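Long-range contacts in putative pyridoxamine 5-phosphate-dependent dehydrase, WbdK (Escherichia coli O55:H7, PDB 2GMU), which removes the C3'-hydroxyl group from GDP-4-keto-6-deoxy-D-mannose by a combined transamination and deoxygenation, a step in making L-colitose for the O-antigen of lipopolysaccharide: residues 134-139 with 158-163; 164-169 with 190-195; 182-187 with 199-204. All coordinates share one frame; numbering follows the deposited sequence. Where two conformers were deposited one is given.

How the contacts relate
All three contacts are buried, and all three touch the same cofactor-glutamate adduct, PDG. Contacts 1 and 3 are strand pairs of one mixed sheet and sit side by side in it: strands 157-161 and 181-185 are neighbours, tied by the backbone bond between Glu160 and Thr183. Contact 1 is parallel, with a polar side-chain cluster on one face; contact 3 is antiparallel and mostly apolar between its strands. Contact 2 has neither helix nor strand across it and joins the loops that follow those sheet strands, through an imidazole, a carbonyl and a water. Its residues reach back to the other two: Ser165 to Asn136, Glu164 to Leu138, and Thr194 to Ser186.

Contact 1. Residues 134-139 with 158-163; sequences TVNLLG and LLEDNC. With PDG (N-({3-hydroxy-2-methyl-5-[(phosphonooxy)methyl]pyridin-4-yl}methyl)-D-glutamic acid), chain D.
Thr134 and Glu160 pair in parallel, their side chains side by side on one face of the sheet, in strands joined through helix 144-151 as a beta-alpha-beta unit. This end is tightly packed. Leu159 O receives both Thr134 N (2.8 Å) and Thr134 OG1 (2.9 Å); the hydroxyl gets there because chi1 of 63° sets it between the backbone N and the carbonyl carbon. Thr134 O then takes Asp161 N at 2.8 Å, and Asn136 N reaches Asp161 O.

On the same face, Asn136 ND2 gives one hydrogen to Glu160 OE1 at 3.1 Å, on the anti lone pair and in the amide plane, and the other to Asn162 OD1 at 3.0 Å. Asn142 holds Asn136 OD1, and Gly176 and Gly179 hold the Glu160 carboxylate.

Beyond Asn136 the backbones part, and a water bridges them, donating to Asn136 O and Asp161 O.

On the other face Val135 CG2 lies along Asp161 CB. Asp161 OD1 takes Cys163 N in an Asx turn, while OD2 lies 2.8 Å from the pyridine N1 of PDG and is also held by Thr93 and Asn62. As in other fold-type I (aspartate aminotransferase-like) PLP enzymes, the carboxylate would probably favour a protonated ring nitrogen.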
# COMPACT_ATOMS: atom_id res chain seq x y z
N THR A 134 -12.44 -1.49 -17.79
CA THR A 134 -12.20 -0.39 -18.70
C THR A 134 -11.29 0.63 -18.06
O THR A 134 -11.16 0.70 -16.85
CB THR A 134 -13.48 0.32 -19.19
OG1 THR A 134 -14.17 0.92 -18.10
CG2 THR A 134 -14.38 -0.66 -19.91
N VAL A 135 -10.69 1.42 -18.94
CA VAL A 135 -9.79 2.48 -18.58
C VAL A 135 -10.16 3.71 -19.37
O VAL A 135 -10.33 3.64 -20.59
CB VAL A 135 -8.34 2.11 -18.88
CG1 VAL A 135 -7.43 3.26 -18.46
CG2 VAL A 135 -7.95 0.84 -18.13
N ASN A 136 -10.30 4.83 -18.68
CA ASN A 136 -10.62 6.07 -19.36
C ASN A 136 -9.30 6.81 -19.59
O ASN A 136 -8.76 7.45 -18.68
CB ASN A 136 -11.61 6.91 -18.56
CG ASN A 136 -12.90 6.14 -18.40
OD1 ASN A 136 -13.47 5.68 -19.39
ND2 ASN A 136 -13.34 6.01 -17.16
N LEU A 137 -8.79 6.67 -20.81
CA LEU A 137 -7.50 7.22 -21.17
C LEU A 137 -7.37 8.72 -21.38
O LEU A 137 -8.08 9.30 -22.19
CB LEU A 137 -6.87 6.45 -22.32
CG LEU A 137 -5.38 6.20 -22.15
CD1 LEU A 137 -5.17 5.05 -21.19
CD2 LEU A 137 -4.74 5.86 -23.49
N LEU A 138 -6.37 9.28 -20.68
CA LEU A 138 -6.01 10.67 -20.80
C LEU A 138 -7.13 11.66 -20.62
O LEU A 138 -7.05 12.75 -21.17
CB LEU A 138 -5.42 10.89 -22.21
CG LEU A 138 -4.18 10.04 -22.45
CD1 LEU A 138 -3.62 10.34 -23.83
CD2 LEU A 138 -3.14 10.35 -21.38
N GLY A 139 -8.16 11.30 -19.86
CA GLY A 139 -9.26 12.21 -19.64
C GLY A 139 -10.48 11.87 -20.47
O GLY A 139 -11.57 12.38 -20.21
N LEU A 158 -18.68 -4.83 -14.86
CA LEU A 158 -18.04 -3.69 -15.47
C LEU A 158 -17.25 -2.91 -14.43
O LEU A 158 -17.79 -2.51 -13.40
CB LEU A 158 -19.03 -2.73 -16.14
CG LEU A 158 -18.34 -1.48 -16.67
CD1 LEU A 158 -17.55 -1.82 -17.93
CD2 LEU A 158 -19.35 -0.38 -16.97
N LEU A 159 -15.98 -2.71 -14.71
CA LEU A 159 -15.12 -1.96 -13.82
C LEU A 159 -14.46 -0.82 -14.57
O LEU A 159 -14.31 -0.85 -15.80
CB LEU A 159 -14.05 -2.87 -13.18
CG LEU A 159 -14.66 -4.02 -12.37
CD1 LEU A 159 -13.56 -4.97 -11.92
CD2 LEU A 159 -15.38 -3.49 -11.13
N GLU A 160 -14.04 0.19 -13.80
CA GLU A 160 -13.36 1.33 -14.39
C GLU A 160 -12.11 1.76 -13.64
O GLU A 160 -12.10 1.90 -12.41
CB GLU A 160 -14.24 2.60 -14.42
CG GLU A 160 -15.57 2.52 -15.17
CD GLU A 160 -16.24 3.87 -15.15
OE1 GLU A 160 -15.82 4.83 -15.76
OE2 GLU A 160 -17.30 3.90 -14.39
N ASP A 161 -11.06 2.03 -14.41
CA ASP A 161 -9.85 2.60 -13.88
C ASP A 161 -9.95 4.03 -14.35
O ASP A 161 -9.72 4.33 -15.54
CB ASP A 161 -8.54 1.96 -14.39
CG ASP A 161 -7.32 2.66 -13.85
OD1 ASP A 161 -7.34 3.82 -13.45
OD2 ASP A 161 -6.25 1.89 -13.87
N ASN A 162 -10.37 4.91 -13.45
CA ASN A 162 -10.55 6.30 -13.79
C ASN A 162 -9.44 7.21 -13.28
O ASN A 162 -9.66 8.39 -13.08
CB ASN A 162 -11.92 6.82 -13.32
CG ASN A 162 -12.38 8.07 -14.05
OD1 ASN A 162 -12.37 8.11 -15.28
ND2 ASN A 162 -12.76 9.08 -13.29
N CYS A 163 -8.25 6.64 -13.12
CA CYS A 163 -7.09 7.36 -12.64
C CYS A 163 -6.61 8.53 -13.49
O CYS A 163 -5.91 9.40 -12.99
CB CYS A 163 -5.93 6.43 -12.24
SG CYS A 163 -6.39 5.47 -10.78
N1 PDG D . -3.99 3.50 -13.34
C2 PDG D . -3.80 4.29 -14.38
C2A PDG D . -4.53 4.04 -15.67
C3 PDG D . -2.92 5.35 -14.29
O3 PDG D . -2.70 6.19 -15.32
C4 PDG D . -2.26 5.56 -13.10
C4A PDG D . -1.30 6.77 -13.00
C5 PDG D . -2.43 4.69 -12.00
C6 PDG D . -3.36 3.69 -12.17
C5A PDG D . -1.82 5.05 -10.80
OP4 PDG D . -2.19 5.85 -9.78
P PDG D . -1.00 6.09 -8.74
OP1 PDG D . 0.16 6.69 -9.45
OP2 PDG D . -1.59 7.12 -7.64
OP3 PDG D . -0.54 4.72 -8.00
NA PDG D . 0.05 6.34 -13.23
CAA PDG D . 1.10 7.15 -12.83
CBA PDG D . 2.57 6.78 -13.04
CGA PDG D . 3.45 7.94 -12.53
CDA PDG D . 3.83 7.75 -11.05
OE1 PDG D . 3.03 7.18 -10.22
OE2 PDG D . 4.96 8.18 -10.63
CA PDG D . 0.77 8.48 -12.14
OA PDG D . 0.71 9.56 -12.83
OXT PDG D . 0.58 8.48 -10.87
O HOH W 1 -7.92 6.41 -16.30

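Contact 2. Residues 164-169 with 190-195; sequences ESMGAT and HHIATM. With PDG (N-({3-hydroxy-2-methyl-5-[(phosphonooxy)methyl]pyridin-4-yl}methyl)-D-glutamic acid), chain D.
A backbone carbonyl sits squarely over an imidazole: Met166 O lies 3.4 Å above the plane of the His191 ring, over its centre. Glu164 O meets the same ring quite differently, at the edge and in plane, 3.2 Å from His191 CE1. Also in the ring plane is a water, 2.7 Å from His191 ND1, which accepts a long hydrogen bond from Met166 N. His191 NE2 turns to Ser302 O, and Ser302 OG is bonded to Met166 O, so both imidazole nitrogens have a partner, which should hold the ring's rotation.

Next to the ring the contact is apolar. The Met166 side chain starts toward the 190-195 loop, extends with CG anti to the backbone N (chi1 169°), then bends at its last torsion and crosses Ile192 at about a right angle, SD 3.9 Å from Ile192 CG1. Phe43 and Phe47 of helix 34-47 and Leu268 of helix 255-286 cover this patch. Behind it, a type II turn from Ser165 to Ala168 reverses the chain, with Gly167 at the position where the backbone calls for glycine.

The first residue of each segment meets PDG. His190, the probable proton donor and acceptor, gives its NE2 hydrogen to PDG OA at 2.8 Å, and the edge of its ring lies by PDG C4A. Glu164 OE2 is only 2.5 Å from the phenolic O3 of PDG, while its OE1 is held by Leu138 N. At that distance one of the two oxygens probably carries a proton and donates it to the other, which would link the cofactor hydroxyl to this carboxylate.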
# COMPACT_ATOMS: atom_id res chain seq x y z
N GLU A 164 -6.97 8.58 -14.76
CA GLU A 164 -6.54 9.69 -15.62
C GLU A 164 -7.69 10.56 -16.06
O GLU A 164 -7.49 11.55 -16.76
CB GLU A 164 -5.87 9.19 -16.92
CG GLU A 164 -4.73 8.19 -16.65
CD GLU A 164 -4.12 7.63 -17.91
OE1 GLU A 164 -4.54 7.86 -19.03
OE2 GLU A 164 -3.08 6.87 -17.66
N SER A 165 -8.89 10.18 -15.66
CA SER A 165 -10.02 10.93 -16.14
C SER A 165 -10.96 11.51 -15.12
O SER A 165 -12.17 11.67 -15.36
CB SER A 165 -10.70 10.12 -17.22
OG SER A 165 -9.72 9.70 -18.14
N MET A 166 -10.41 11.85 -13.98
CA MET A 166 -11.25 12.45 -12.99
C MET A 166 -11.94 13.65 -13.62
O MET A 166 -11.28 14.48 -14.25
CB MET A 166 -10.40 12.94 -11.79
CG MET A 166 -11.22 13.81 -10.84
SD MET A 166 -10.28 14.35 -9.38
CE MET A 166 -10.23 12.82 -8.41
N GLY A 167 -13.25 13.76 -13.45
CA GLY A 167 -13.94 14.92 -14.00
C GLY A 167 -14.58 14.72 -15.36
O GLY A 167 -15.34 15.56 -15.82
N ALA A 168 -14.27 13.63 -16.02
CA ALA A 168 -14.88 13.42 -17.31
C ALA A 168 -16.33 12.97 -17.12
O ALA A 168 -16.71 12.38 -16.11
CB ALA A 168 -14.08 12.39 -18.10
N THR A 169 -17.14 13.26 -18.12
CA THR A 169 -18.53 12.87 -18.08
C THR A 169 -18.95 12.29 -19.42
O THR A 169 -18.37 12.59 -20.47
CB THR A 169 -19.48 14.03 -17.77
OG1 THR A 169 -19.39 14.99 -18.81
CG2 THR A 169 -19.14 14.65 -16.43
N HIS A 190 -2.11 15.27 -11.18
CA HIS A 190 -3.30 14.66 -11.70
C HIS A 190 -4.30 15.80 -11.78
O HIS A 190 -3.89 16.96 -11.74
CB HIS A 190 -3.77 13.51 -10.79
CG HIS A 190 -3.05 12.30 -11.23
ND1 HIS A 190 -3.72 11.19 -11.74
CD2 HIS A 190 -1.71 12.06 -11.29
CE1 HIS A 190 -2.79 10.30 -12.07
NE2 HIS A 190 -1.58 10.79 -11.81
N HIS A 191 -5.60 15.53 -11.85
CA HIS A 191 -6.56 16.62 -11.87
C HIS A 191 -6.49 17.38 -10.53
O HIS A 191 -6.57 18.60 -10.48
CB HIS A 191 -7.97 16.14 -12.24
CG HIS A 191 -8.02 15.76 -13.69
ND1 HIS A 191 -7.65 14.49 -14.13
CD2 HIS A 191 -8.39 16.49 -14.77
CE1 HIS A 191 -7.80 14.48 -15.45
NE2 HIS A 191 -8.24 15.66 -15.86
N ILE A 192 -6.30 16.61 -9.45
CA ILE A 192 -6.10 17.06 -8.07
C ILE A 192 -4.89 16.29 -7.53
O ILE A 192 -4.50 15.24 -8.09
CB ILE A 192 -7.31 16.97 -7.13
CG1 ILE A 192 -7.59 15.51 -6.75
CG2 ILE A 192 -8.53 17.59 -7.78
CD1 ILE A 192 -8.69 15.33 -5.70
N ALA A 193 -4.26 16.79 -6.47
CA ALA A 193 -3.09 16.10 -5.95
C ALA A 193 -2.99 16.23 -4.44
O ALA A 193 -3.07 17.34 -3.92
CB ALA A 193 -1.82 16.60 -6.63
N THR A 194 -2.80 15.09 -3.76
CA THR A 194 -2.70 15.06 -2.31
C THR A 194 -1.38 14.45 -1.85
O THR A 194 -1.29 13.84 -0.77
CB THR A 194 -3.89 14.27 -1.75
OG1 THR A 194 -3.83 12.95 -2.26
CG2 THR A 194 -5.19 14.92 -2.20
N MET A 195 -0.39 14.63 -2.72
CA MET A 195 0.97 14.11 -2.60
C MET A 195 0.94 12.75 -3.27
O MET A 195 1.50 12.52 -4.35
CB MET A 195 1.47 14.08 -1.15
CG MET A 195 1.64 15.50 -0.62
SD MET A 195 2.17 15.58 1.11
CE MET A 195 0.73 14.78 1.90
N1 PDG D . -3.99 3.50 -13.34
C2 PDG D . -3.80 4.29 -14.38
C2A PDG D . -4.53 4.04 -15.67
C3 PDG D . -2.92 5.35 -14.29
O3 PDG D . -2.70 6.19 -15.32
C4 PDG D . -2.26 5.56 -13.10
C4A PDG D . -1.30 6.77 -13.00
C5 PDG D . -2.43 4.69 -12.00
C6 PDG D . -3.36 3.69 -12.17
C5A PDG D . -1.82 5.05 -10.80
OP4 PDG D . -2.19 5.85 -9.78
P PDG D . -1.00 6.09 -8.74
OP1 PDG D . 0.16 6.69 -9.45
OP2 PDG D . -1.59 7.12 -7.64
OP3 PDG D . -0.54 4.72 -8.00
NA PDG D . 0.05 6.34 -13.23
CAA PDG D . 1.10 7.15 -12.83
CBA PDG D . 2.57 6.78 -13.04
CGA PDG D . 3.45 7.94 -12.53
CDA PDG D . 3.83 7.75 -11.05
OE1 PDG D . 3.03 7.18 -10.22
OE2 PDG D . 4.96 8.18 -10.63
CA PDG D . 0.77 8.48 -12.14
OA PDG D . 0.71 9.56 -12.83
OXT PDG D . 0.58 8.48 -10.87
O HOH W 2 -7.34 12.15 -12.87

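Contact 3. Residues 182-187 with 199-204; sequences GTFSSF and CIVTDD. With PDG (N-({3-hydroxy-2-methyl-5-[(phosphonooxy)methyl]pyridin-4-yl}methyl)-D-glutamic acid), chain D.
Strands 182-185 and 199-202 run antiparallel, their axes 4.8 Å apart at 153°, with Gly182-Val201 and Phe184-Cys199 as hydrogen-bonded pairs and Thr183-Ile200 as the non-hydrogen-bonded pair between them. Val201 N meets Gly182 O at 2.9 Å and Phe184 N meets Cys199 O at 2.9 Å; Cys199 N returns to Phe184 O at 3.1 Å.

Phe184 turns its ring edge to Val201, CE1 touching both methyls, 3.9 Å from Val201 CG2. The Phe184 and Cys199 CB atoms pack nearby. On the opposite face Ile200 CG2 lies 3.5 Å from Gly182 O.

Past the pairing, the strand end serves the cofactor. A chi1 of 170° swings Ser185 OG away from the backbone N and carries it to the phosphate, where it donates to PDG OP2 at 2.8 Å. Phe187 turns one ring face to PDG OE1, which sits off-centre toward the rim.

Helix 34-47 covers the Phe184 face through Phe43 and Phe47, whereas helix 58-71 packs on Thr183 and Ile200. Strand 157-161 flanks 181-185, strand 51-55 flanks 198-202, and Asp204 is the N-cap of helix 205-215, its OD2 accepting from Ile207 N.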
# COMPACT_ATOMS: atom_id res chain seq x y z
N GLY A 182 -15.20 2.21 -9.39
CA GLY A 182 -14.37 3.10 -10.17
C GLY A 182 -13.16 3.55 -9.35
O GLY A 182 -13.29 3.83 -8.16
N THR A 183 -11.97 3.60 -9.97
CA THR A 183 -10.77 4.05 -9.27
C THR A 183 -10.32 5.42 -9.76
O THR A 183 -10.50 5.76 -10.93
CB THR A 183 -9.59 3.07 -9.31
OG1 THR A 183 -9.16 2.89 -10.64
CG2 THR A 183 -9.96 1.76 -8.64
N PHE A 184 -9.71 6.16 -8.83
CA PHE A 184 -9.19 7.50 -9.06
C PHE A 184 -7.84 7.68 -8.39
O PHE A 184 -7.51 7.00 -7.42
CB PHE A 184 -10.09 8.62 -8.48
CG PHE A 184 -11.49 8.68 -9.03
CD1 PHE A 184 -12.40 7.66 -8.76
CD2 PHE A 184 -11.91 9.79 -9.77
CE1 PHE A 184 -13.71 7.72 -9.25
CE2 PHE A 184 -13.22 9.87 -10.26
CZ PHE A 184 -14.11 8.83 -9.99
N SER A 185 -7.07 8.62 -8.92
CA SER A 185 -5.75 8.90 -8.39
C SER A 185 -5.61 10.39 -8.12
O SER A 185 -6.07 11.21 -8.91
CB SER A 185 -4.66 8.42 -9.33
OG SER A 185 -3.39 8.90 -8.93
N SER A 186 -4.96 10.71 -7.00
CA SER A 186 -4.69 12.08 -6.60
C SER A 186 -3.20 12.30 -6.39
O SER A 186 -2.74 13.04 -5.51
CB SER A 186 -5.50 12.52 -5.38
OG SER A 186 -5.06 11.85 -4.22
N PHE A 187 -2.42 11.58 -7.20
CA PHE A 187 -0.98 11.68 -7.15
C PHE A 187 -0.60 13.00 -7.82
O PHE A 187 -1.43 13.61 -8.52
CB PHE A 187 -0.32 10.49 -7.89
CG PHE A 187 1.20 10.56 -7.96
CD1 PHE A 187 1.97 10.32 -6.82
CD2 PHE A 187 1.85 10.85 -9.15
CE1 PHE A 187 3.36 10.37 -6.88
CE2 PHE A 187 3.25 10.91 -9.23
CZ PHE A 187 4.01 10.67 -8.08
N CYS A 199 -8.71 6.73 -4.60
CA CYS A 199 -10.07 6.61 -4.13
C CYS A 199 -10.82 5.60 -4.95
O CYS A 199 -10.57 5.45 -6.14
CB CYS A 199 -10.85 7.93 -4.27
SG CYS A 199 -12.11 8.04 -2.98
N ILE A 200 -11.76 4.94 -4.30
CA ILE A 200 -12.62 4.00 -5.00
C ILE A 200 -14.06 4.42 -4.78
O ILE A 200 -14.46 4.76 -3.67
CB ILE A 200 -12.44 2.55 -4.53
CG1 ILE A 200 -10.96 2.19 -4.51
CG2 ILE A 200 -13.21 1.62 -5.48
CD1 ILE A 200 -10.66 1.00 -3.61
N VAL A 201 -14.86 4.40 -5.82
CA VAL A 201 -16.25 4.75 -5.61
C VAL A 201 -17.11 3.55 -5.91
O VAL A 201 -16.74 2.69 -6.73
CB VAL A 201 -16.74 5.98 -6.39
CG1 VAL A 201 -15.92 7.20 -6.02
CG2 VAL A 201 -16.74 5.73 -7.89
N THR A 202 -18.26 3.50 -5.25
CA THR A 202 -19.22 2.43 -5.43
C THR A 202 -20.59 2.82 -4.94
O THR A 202 -20.73 3.72 -4.12
CB THR A 202 -18.77 1.08 -4.81
OG1 THR A 202 -19.55 0.01 -5.31
CG2 THR A 202 -18.84 1.09 -3.28
N ASP A 203 -21.58 2.13 -5.47
CA ASP A 203 -22.96 2.32 -5.08
C ASP A 203 -23.42 1.11 -4.29
O ASP A 203 -24.51 1.12 -3.76
CB ASP A 203 -23.90 2.65 -6.25
CG ASP A 203 -23.64 4.05 -6.74
OD1 ASP A 203 -23.53 5.01 -6.00
OD2 ASP A 203 -23.51 4.12 -8.04
N ASP A 204 -22.56 0.10 -4.22
CA ASP A 204 -22.82 -1.14 -3.52
C ASP A 204 -22.33 -1.12 -2.07
O ASP A 204 -21.14 -1.00 -1.80
CB ASP A 204 -22.18 -2.33 -4.27
CG ASP A 204 -22.69 -3.65 -3.78
OD1 ASP A 204 -23.32 -4.42 -4.47
OD2 ASP A 204 -22.39 -3.89 -2.53
N1 PDG D . -3.99 3.50 -13.34
C2 PDG D . -3.80 4.29 -14.38
C2A PDG D . -4.53 4.04 -15.67
C3 PDG D . -2.92 5.35 -14.29
O3 PDG D . -2.70 6.19 -15.32
C4 PDG D . -2.26 5.56 -13.10
C4A PDG D . -1.30 6.77 -13.00
C5 PDG D . -2.43 4.69 -12.00
C6 PDG D . -3.36 3.69 -12.17
C5A PDG D . -1.82 5.05 -10.80
OP4 PDG D . -2.19 5.85 -9.78
P PDG D . -1.00 6.09 -8.74
OP1 PDG D . 0.16 6.69 -9.45
OP2 PDG D . -1.59 7.12 -7.64
OP3 PDG D . -0.54 4.72 -8.00
NA PDG D . 0.05 6.34 -13.23
CAA PDG D . 1.10 7.15 -12.83
CBA PDG D . 2.57 6.78 -13.04
CGA PDG D . 3.45 7.94 -12.53
CDA PDG D . 3.83 7.75 -11.05
OE1 PDG D . 3.03 7.18 -10.22
OE2 PDG D . 4.96 8.18 -10.63
CA PDG D . 0.77 8.48 -12.14
OA PDG D . 0.71 9.56 -12.83
OXT PDG D . 0.58 8.48 -10.87